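Local coordinates for glucoamylase (Thermoanaerobacterium thermosaccharolyticum, PDB 1LF6), which hydrolyses terminal alpha-1,4-linked glucose units from the non-reducing ends of glucan chains, probably releasing beta-D-glucose, at residues A154-G168 against Y223-E235. Numbering follows the deposited sequence.
Sequences AYDPHIKNQGSYNEG and YDSARGNIIEGAE
Tyr-155 and Glu-232 form an antiparallel hydrogen-bonded pair, with Glu-232 N 2.7 Å from Tyr-155 O. This pairing belongs to one sheet of the N-terminal beta-sandwich domain. In the other sheet, Asn-166 pairs with Gly-228 and Gly-168 with Ala-226. Gly-168 N lies 2.7 Å from Ala-226 O in a nearly straight bond (171°).

Ile-230 lies between the two sheets. Its CG1 meets Pro-157 CG at 4.0 Å, and its CD1 lies over the Gly-168 backbone, 3.5 Å from Gly-168 N.

Two buried carboxylates enter the contact. Glu-232 brings OE2 to the edge of the Tyr-155 ring, 3.3 Å from Tyr-155 CD2, and rests OE1 against Gly-168 CA. Asp-156 OD2 comes close to Ile-230 O, but both are acceptors and make no bond. Tyr-155 OH is hydrogen-bonded to Thr-188 OG1.

On the exposed side, Arg-227 bends at chi3 (63°) and lays its chain over one face of the Tyr-165 ring. CD makes a CH-pi contact, and Tyr-165 OH sits over the guanidinium. Glu-167 OE1 adds a long salt bridge, 4.0 Å from Arg-227 NH1; its OE2 has a long, weak ion pair with Arg-16.

The Asn-166 side chain ties the connecting loop. OD1 accepts from Ile-159 N on a lone pair at 2.9 Å, while ND2 donates to Gln-162 O at 2.9 Å and weakly to Gly-163 O. An alanine here would probably leave Ile-159 N and Gln-162 O without their mate.

Backbone bonds thus set both strand pairings, Asn-166 fixes the turn between them, and the Arg-227/Tyr-165 pair adds a looser cover.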
ATOM      1  N   ALA A 154      13.092 -12.819 -18.083  1.00 28.12           N
ATOM      2  CA  ALA A 154      12.959 -13.778 -16.987  1.00 27.68           C
ATOM      3  C   ALA A 154      11.683 -13.509 -16.204  1.00 27.63           C
ATOM      4  O   ALA A 154      11.557 -12.490 -15.527  1.00 28.33           O
ATOM      5  CB  ALA A 154      14.169 -13.695 -16.065  1.00 26.51           C
ATOM      6  N   TYR A 155      10.735 -14.433 -16.314  1.00 28.25           N
ATOM      7  CA  TYR A 155       9.452 -14.333 -15.634  1.00 28.85           C
ATOM      8  C   TYR A 155       9.444 -15.257 -14.421  1.00 30.05           C
ATOM      9  O   TYR A 155       9.653 -16.461 -14.557  1.00 31.31           O
ATOM     10  CB  TYR A 155       8.330 -14.729 -16.601  1.00 27.98           C
ATOM     11  CG  TYR A 155       6.989 -14.982 -15.951  1.00 28.11           C
ATOM     12  CD1 TYR A 155       6.392 -14.022 -15.138  1.00 28.48           C
ATOM     13  CD2 TYR A 155       6.311 -16.186 -16.158  1.00 27.75           C
ATOM     14  CE1 TYR A 155       5.151 -14.250 -14.548  1.00 27.42           C
ATOM     15  CE2 TYR A 155       5.069 -16.422 -15.573  1.00 28.39           C
ATOM     16  CZ  TYR A 155       4.496 -15.448 -14.769  1.00 26.75           C
ATOM     17  OH  TYR A 155       3.267 -15.673 -14.197  1.00 26.72           O
ATOM     18  N   ASP A 156       9.199 -14.699 -13.237  1.00 29.38           N
ATOM     19  CA  ASP A 156       9.171 -15.506 -12.020  1.00 28.42           C
ATOM     20  C   ASP A 156       7.771 -15.602 -11.422  1.00 28.20           C
ATOM     21  O   ASP A 156       7.325 -14.706 -10.707  1.00 27.46           O
ATOM     22  CB  ASP A 156      10.124 -14.931 -10.974  1.00 28.85           C
ATOM     23  CG  ASP A 156      10.231 -15.809  -9.746  1.00 29.18           C
ATOM     24  OD1 ASP A 156      10.985 -15.444  -8.827  1.00 33.25           O
ATOM     25  OD2 ASP A 156       9.566 -16.867  -9.697  1.00 28.66           O
ATOM     26  N   PRO A 157       7.059 -16.698 -11.705  1.00 27.87           N
ATOM     27  CA  PRO A 157       5.713 -16.834 -11.156  1.00 28.03           C
ATOM     28  C   PRO A 157       5.684 -17.311  -9.706  1.00 28.40           C
ATOM     29  O   PRO A 157       6.418 -18.226  -9.324  1.00 28.37           O
ATOM     30  CB  PRO A 157       5.064 -17.835 -12.102  1.00 28.30           C
ATOM     31  CG  PRO A 157       6.201 -18.742 -12.433  1.00 28.43           C
ATOM     32  CD  PRO A 157       7.347 -17.778 -12.668  1.00 28.00           C
ATOM     33  N   HIS A 158       4.842 -16.661  -8.906  1.00 26.72           N
ATOM     34  CA  HIS A 158       4.638 -17.020  -7.504  1.00 26.79           C
ATOM     35  C   HIS A 158       3.131 -17.086  -7.345  1.00 26.55           C
ATOM     36  O   HIS A 158       2.543 -16.328  -6.573  1.00 26.32           O
ATOM     37  CB  HIS A 158       5.194 -15.951  -6.565  1.00 26.33           C
ATOM     38  CG  HIS A 158       6.673 -16.028  -6.367  1.00 26.09           C
ATOM     39  ND1 HIS A 158       7.303 -15.484  -5.270  1.00 24.46           N
ATOM     40  CD2 HIS A 158       7.649 -16.573  -7.132  1.00 26.40           C
ATOM     41  CE1 HIS A 158       8.604 -15.688  -5.366  1.00 25.45           C
ATOM     42  NE2 HIS A 158       8.841 -16.347  -6.488  1.00 25.12           N
ATOM     43  N   ILE A 159       2.513 -17.992  -8.091  1.00 24.77           N
ATOM     44  CA  ILE A 159       1.067 -18.135  -8.084  1.00 26.38           C
ATOM     45  C   ILE A 159       0.464 -18.359  -6.707  1.00 26.11           C
ATOM     46  O   ILE A 159       0.957 -19.163  -5.908  1.00 25.92           O
ATOM     47  CB  ILE A 159       0.639 -19.255  -9.050  1.00 28.42           C
ATOM     48  CG1 ILE A 159       1.243 -18.973 -10.428  1.00 29.21           C
ATOM     49  CG2 ILE A 159      -0.887 -19.320  -9.152  1.00 26.52           C
ATOM     50  CD1 ILE A 159       1.105 -20.112 -11.402  1.00 32.14           C
ATOM     51  N   LYS A 160      -0.612 -17.626  -6.444  1.00 26.06           N
ATOM     52  CA  LYS A 160      -1.319 -17.685  -5.174  1.00 26.25           C
ATOM     53  C   LYS A 160      -0.428 -17.441  -3.959  1.00 25.82           C
ATOM     54  O   LYS A 160      -0.414 -18.224  -3.012  1.00 24.70           O
ATOM     55  CB  LYS A 160      -2.065 -19.011  -5.030  1.00 27.58           C
ATOM     56  CG  LYS A 160      -3.378 -19.049  -5.790  1.00 31.37           C
ATOM     57  CD  LYS A 160      -4.307 -20.108  -5.213  1.00 33.79           C
ATOM     58  CE  LYS A 160      -5.730 -19.912  -5.693  1.00 37.40           C
ATOM     59  NZ  LYS A 160      -6.673 -20.833  -4.999  1.00 38.63           N
ATOM     60  N   ASN A 161       0.315 -16.341  -4.011  1.00 24.61           N
ATOM     61  CA  ASN A 161       1.193 -15.915  -2.919  1.00 25.90           C
ATOM     62  C   ASN A 161       2.314 -16.842  -2.465  1.00 25.99           C
ATOM     63  O   ASN A 161       2.686 -16.823  -1.294  1.00 25.71           O
ATOM     64  CB  ASN A 161       0.345 -15.544  -1.700  1.00 23.84           C
ATOM     65  CG  ASN A 161      -0.676 -14.471  -2.013  1.00 24.42           C
ATOM     66  OD1 ASN A 161      -1.880 -14.719  -1.985  1.00 29.93           O
ATOM     67  ND2 ASN A 161      -0.200 -13.275  -2.323  1.00 19.16           N
ATOM     68  N   GLN A 162       2.857 -17.651  -3.369  1.00 27.41           N
ATOM     69  CA  GLN A 162       3.959 -18.529  -2.989  1.00 28.85           C
ATOM     70  C   GLN A 162       4.847 -18.850  -4.181  1.00 28.76           C
ATOM     71  O   GLN A 162       4.363 -19.162  -5.270  1.00 29.39           O
ATOM     72  CB  GLN A 162       3.447 -19.822  -2.335  1.00 29.99           C
ATOM     73  CG  GLN A 162       2.896 -20.866  -3.274  1.00 31.78           C
ATOM     74  CD  GLN A 162       2.642 -22.185  -2.565  1.00 32.68           C
ATOM     75  OE1 GLN A 162       1.824 -22.260  -1.647  1.00 31.09           O
ATOM     76  NE2 GLN A 162       3.348 -23.233  -2.986  1.00 32.72           N
ATOM     77  N   GLY A 163       6.153 -18.759  -3.967  1.00 28.60           N
ATOM     78  CA  GLY A 163       7.097 -19.023  -5.035  1.00 30.64           C
ATOM     79  C   GLY A 163       7.424 -20.484  -5.242  1.00 30.52           C
ATOM     80  O   GLY A 163       7.893 -20.871  -6.313  1.00 31.34           O
ATOM     81  N   SER A 164       7.174 -21.299  -4.222  1.00 29.64           N
ATOM     82  CA  SER A 164       7.464 -22.726  -4.302  1.00 27.92           C
ATOM     83  C   SER A 164       6.347 -23.486  -5.000  1.00 27.44           C
ATOM     84  O   SER A 164       5.210 -23.012  -5.090  1.00 25.94           O
ATOM     85  CB  SER A 164       7.657 -23.304  -2.897  1.00 27.33           C
ATOM     86  OG  SER A 164       6.425 -23.342  -2.200  1.00 26.88           O
ATOM     87  N   TYR A 165       6.690 -24.673  -5.484  1.00 27.37           N
ATOM     88  CA  TYR A 165       5.756 -25.553  -6.173  1.00 27.75           C
ATOM     89  C   TYR A 165       4.925 -24.893  -7.274  1.00 27.36           C
ATOM     90  O   TYR A 165       3.711 -25.082  -7.349  1.00 26.85           O
ATOM     91  CB  TYR A 165       4.821 -26.224  -5.164  1.00 28.57           C
ATOM     92  CG  TYR A 165       4.369 -27.603  -5.587  1.00 29.54           C
ATOM     93  CD1 TYR A 165       5.262 -28.677  -5.602  1.00 29.38           C
ATOM     94  CD2 TYR A 165       3.050 -27.837  -5.975  1.00 28.82           C
ATOM     95  CE1 TYR A 165       4.848 -29.953  -5.992  1.00 27.96           C
ATOM     96  CE2 TYR A 165       2.626 -29.106  -6.367  1.00 28.55           C
ATOM     97  CZ  TYR A 165       3.531 -30.158  -6.373  1.00 29.46           C
ATOM     98  OH  TYR A 165       3.113 -31.409  -6.764  1.00 28.46           O
ATOM     99  N   ASN A 166       5.582 -24.114  -8.122  1.00 27.59           N
ATOM    100  CA  ASN A 166       4.909 -23.473  -9.247  1.00 29.39           C
ATOM    101  C   ASN A 166       5.141 -24.384 -10.450  1.00 30.23           C
ATOM    102  O   ASN A 166       6.284 -24.685 -10.790  1.00 31.21           O
ATOM    103  CB  ASN A 166       5.512 -22.091  -9.517  1.00 27.67           C
ATOM    104  CG  ASN A 166       4.848 -20.991  -8.702  1.00 29.01           C
ATOM    105  OD1 ASN A 166       3.872 -20.381  -9.140  1.00 28.42           O
ATOM    106  ND2 ASN A 166       5.370 -20.744  -7.505  1.00 28.08           N
ATOM    107  N   GLU A 167       4.061 -24.829 -11.082  1.00 33.42           N
ATOM    108  CA  GLU A 167       4.172 -25.710 -12.236  1.00 35.84           C
ATOM    109  C   GLU A 167       4.302 -24.905 -13.520  1.00 37.26           C
ATOM    110  O   GLU A 167       3.417 -24.123 -13.862  1.00 39.00           O
ATOM    111  CB  GLU A 167       2.949 -26.623 -12.332  1.00 38.01           C
ATOM    112  CG  GLU A 167       3.099 -27.756 -13.344  1.00 42.18           C
ATOM    113  CD  GLU A 167       1.855 -28.616 -13.448  1.00 44.26           C
ATOM    114  OE1 GLU A 167       1.271 -28.946 -12.396  1.00 44.65           O
ATOM    115  OE2 GLU A 167       1.465 -28.972 -14.582  1.00 47.13           O
ATOM    116  N   GLY A 168       5.412 -25.099 -14.228  1.00 37.53           N
ATOM    117  CA  GLY A 168       5.630 -24.385 -15.471  1.00 37.19           C
ATOM    118  C   GLY A 168       5.722 -25.321 -16.662  1.00 37.63           C
ATOM    119  O   GLY A 168       6.228 -26.438 -16.548  1.00 38.10           O
ATOM    120  N   TYR A 223      14.388 -26.223 -21.395  1.00 38.87           N
ATOM    121  CA  TYR A 223      13.376 -27.031 -20.728  1.00 36.18           C
ATOM    122  C   TYR A 223      11.984 -26.474 -20.985  1.00 36.12           C
ATOM    123  O   TYR A 223      11.803 -25.262 -21.080  1.00 36.53           O
ATOM    124  CB  TYR A 223      13.645 -27.057 -19.226  1.00 34.59           C
ATOM    125  CG  TYR A 223      15.032 -27.529 -18.854  1.00 33.10           C
ATOM    126  CD1 TYR A 223      15.498 -28.778 -19.268  1.00 34.27           C
ATOM    127  CD2 TYR A 223      15.863 -26.746 -18.056  1.00 33.08           C
ATOM    128  CE1 TYR A 223      16.757 -29.234 -18.889  1.00 33.68           C
ATOM    129  CE2 TYR A 223      17.120 -27.192 -17.673  1.00 32.50           C
ATOM    130  CZ  TYR A 223      17.560 -28.438 -18.089  1.00 33.91           C
ATOM    131  OH  TYR A 223      18.797 -28.892 -17.692  1.00 36.73           O
ATOM    132  N   ASP A 224      11.000 -27.360 -21.096  1.00 35.20           N
ATOM    133  CA  ASP A 224       9.629 -26.931 -21.332  1.00 36.40           C
ATOM    134  C   ASP A 224       8.698 -27.445 -20.245  1.00 36.46           C
ATOM    135  O   ASP A 224       7.479 -27.476 -20.418  1.00 36.55           O
ATOM    136  CB  ASP A 224       9.146 -27.398 -22.717  1.00 35.88           C
ATOM    137  CG  ASP A 224       9.112 -28.918 -22.858  1.00 36.63           C
ATOM    138  OD1 ASP A 224       8.905 -29.395 -23.994  1.00 34.94           O
ATOM    139  OD2 ASP A 224       9.280 -29.637 -21.849  1.00 35.65           O
ATOM    140  N   SER A 225       9.282 -27.832 -19.115  1.00 36.99           N
ATOM    141  CA  SER A 225       8.513 -28.354 -17.990  1.00 36.48           C
ATOM    142  C   SER A 225       9.321 -28.298 -16.694  1.00 36.82           C
ATOM    143  O   SER A 225      10.522 -28.564 -16.688  1.00 36.69           O
ATOM    144  CB  SER A 225       8.095 -29.799 -18.280  1.00 36.91           C
ATOM    145  OG  SER A 225       7.398 -30.371 -17.189  1.00 36.92           O
ATOM    146  N   ALA A 226       8.653 -27.943 -15.599  1.00 36.80           N
ATOM    147  CA  ALA A 226       9.298 -27.853 -14.290  1.00 35.50           C
ATOM    148  C   ALA A 226       8.262 -27.538 -13.214  1.00 35.41           C
ATOM    149  O   ALA A 226       7.187 -27.011 -13.516  1.00 35.14           O
ATOM    150  CB  ALA A 226      10.378 -26.773 -14.310  1.00 34.01           C
ATOM    151  N   ARG A 227       8.578 -27.872 -11.963  1.00 34.88           N
ATOM    152  CA  ARG A 227       7.667 -27.602 -10.851  1.00 33.50           C
ATOM    153  C   ARG A 227       8.417 -27.336  -9.554  1.00 32.91           C
ATOM    154  O   ARG A 227       9.173 -28.180  -9.075  1.00 33.48           O
ATOM    155  CB  ARG A 227       6.683 -28.761 -10.652  1.00 33.04           C
ATOM    156  CG  ARG A 227       5.655 -28.485  -9.568  1.00 34.32           C
ATOM    157  CD  ARG A 227       4.466 -29.414  -9.656  1.00 35.67           C
ATOM    158  NE  ARG A 227       4.844 -30.804  -9.449  1.00 37.68           N
ATOM    159  CZ  ARG A 227       3.999 -31.825  -9.537  1.00 37.73           C
ATOM    160  NH1 ARG A 227       2.725 -31.604  -9.831  1.00 38.94           N
ATOM    161  NH2 ARG A 227       4.428 -33.064  -9.332  1.00 38.90           N
ATOM    162  N   GLY A 228       8.189 -26.152  -8.995  1.00 31.52           N
ATOM    163  CA  GLY A 228       8.836 -25.745  -7.760  1.00 30.28           C
ATOM    164  C   GLY A 228       9.113 -24.257  -7.854  1.00 29.58           C
ATOM    165  O   GLY A 228       8.268 -23.502  -8.349  1.00 27.75           O
ATOM    166  N   ASN A 229      10.271 -23.824  -7.366  1.00 29.15           N
ATOM    167  CA  ASN A 229      10.644 -22.417  -7.465  1.00 29.68           C
ATOM    168  C   ASN A 229      11.264 -22.274  -8.847  1.00 29.46           C
ATOM    169  O   ASN A 229      12.465 -22.454  -9.031  1.00 30.15           O
ATOM    170  CB  ASN A 229      11.656 -22.027  -6.385  1.00 30.26           C
ATOM    171  CG  ASN A 229      10.989 -21.649  -5.073  1.00 32.58           C
ATOM    172  OD1 ASN A 229      10.602 -22.509  -4.287  1.00 31.27           O
ATOM    173  ND2 ASN A 229      10.836 -20.349  -4.842  1.00 34.83           N
ATOM    174  N   ILE A 230      10.423 -21.956  -9.820  1.00 28.54           N
ATOM    175  CA  ILE A 230      10.869 -21.851 -11.198  1.00 28.84           C
ATOM    176  C   ILE A 230      11.003 -20.438 -11.747  1.00 29.57           C
ATOM    177  O   ILE A 230      10.547 -19.467 -11.148  1.00 28.52           O
ATOM    178  CB  ILE A 230       9.916 -22.626 -12.112  1.00 27.35           C
ATOM    179  CG1 ILE A 230       8.533 -21.975 -12.089  1.00 28.58           C
ATOM    180  CG2 ILE A 230       9.811 -24.071 -11.638  1.00 27.43           C
ATOM    181  CD1 ILE A 230       7.527 -22.611 -13.030  1.00 29.87           C
ATOM    182  N   ILE A 231      11.642 -20.352 -12.909  1.00 30.73           N
ATOM    183  CA  ILE A 231      11.844 -19.096 -13.614  1.00 31.38           C
ATOM    184  C   ILE A 231      11.622 -19.385 -15.099  1.00 31.75           C
ATOM    185  O   ILE A 231      12.320 -20.209 -15.699  1.00 32.31           O
ATOM    186  CB  ILE A 231      13.267 -18.563 -13.392  1.00 32.06           C
ATOM    187  CG1 ILE A 231      13.483 -18.306 -11.898  1.00 32.85           C
ATOM    188  CG2 ILE A 231      13.484 -17.291 -14.210  1.00 32.96           C
ATOM    189  CD1 ILE A 231      14.862 -17.834 -11.555  1.00 36.09           C
ATOM    190  N   GLU A 232      10.627 -18.734 -15.682  1.00 29.20           N
ATOM    191  CA  GLU A 232      10.332 -18.938 -17.088  1.00 29.66           C
ATOM    192  C   GLU A 232      11.096 -17.909 -17.908  1.00 29.05           C
ATOM    193  O   GLU A 232      10.731 -16.736 -17.951  1.00 28.99           O
ATOM    194  CB  GLU A 232       8.817 -18.852 -17.311  1.00 28.47           C
ATOM    195  CG  GLU A 232       8.083 -19.904 -16.491  1.00 28.33           C
ATOM    196  CD  GLU A 232       6.637 -20.111 -16.892  1.00 30.26           C
ATOM    197  OE1 GLU A 232       6.119 -21.223 -16.638  1.00 30.29           O
ATOM    198  OE2 GLU A 232       6.014 -19.178 -17.449  1.00 29.41           O
ATOM    199  N   GLY A 233      12.185 -18.364 -18.523  1.00 28.62           N
ATOM    200  CA  GLY A 233      13.025 -17.490 -19.321  1.00 29.14           C
ATOM    201  C   GLY A 233      12.822 -17.642 -20.815  1.00 29.94           C
ATOM    202  O   GLY A 233      12.358 -18.678 -21.293  1.00 30.66           O
ATOM    203  N   ALA A 234      13.165 -16.594 -21.555  1.00 31.15           N
ATOM    204  CA  ALA A 234      13.023 -16.603 -23.002  1.00 32.18           C
ATOM    205  C   ALA A 234      13.932 -15.555 -23.615  1.00 32.82           C
ATOM    206  O   ALA A 234      14.196 -14.514 -23.012  1.00 33.68           O
ATOM    207  CB  ALA A 234      11.571 -16.331 -23.391  1.00 31.63           C
ATOM    208  N   GLU A 235      14.424 -15.843 -24.812  1.00 32.78           N
ATOM    209  CA  GLU A 235      15.286 -14.912 -25.516  1.00 32.84           C
ATOM    210  C   GLU A 235      14.448 -14.154 -26.539  1.00 31.74           C
ATOM    211  O   GLU A 235      13.550 -14.716 -27.169  1.00 30.64           O
ATOM    212  CB  GLU A 235      16.432 -15.655 -26.210  1.00 34.80           C
ATOM    213  CG  GLU A 235      17.268 -14.787 -27.148  1.00 36.92           C
ATOM    214  CD  GLU A 235      18.570 -15.457 -27.554  1.00 37.83           C
ATOM    215  OE1 GLU A 235      18.558 -16.681 -27.800  1.00 36.27           O
ATOM    216  OE2 GLU A 235      19.604 -14.756 -27.632  1.00 38.75           O
TER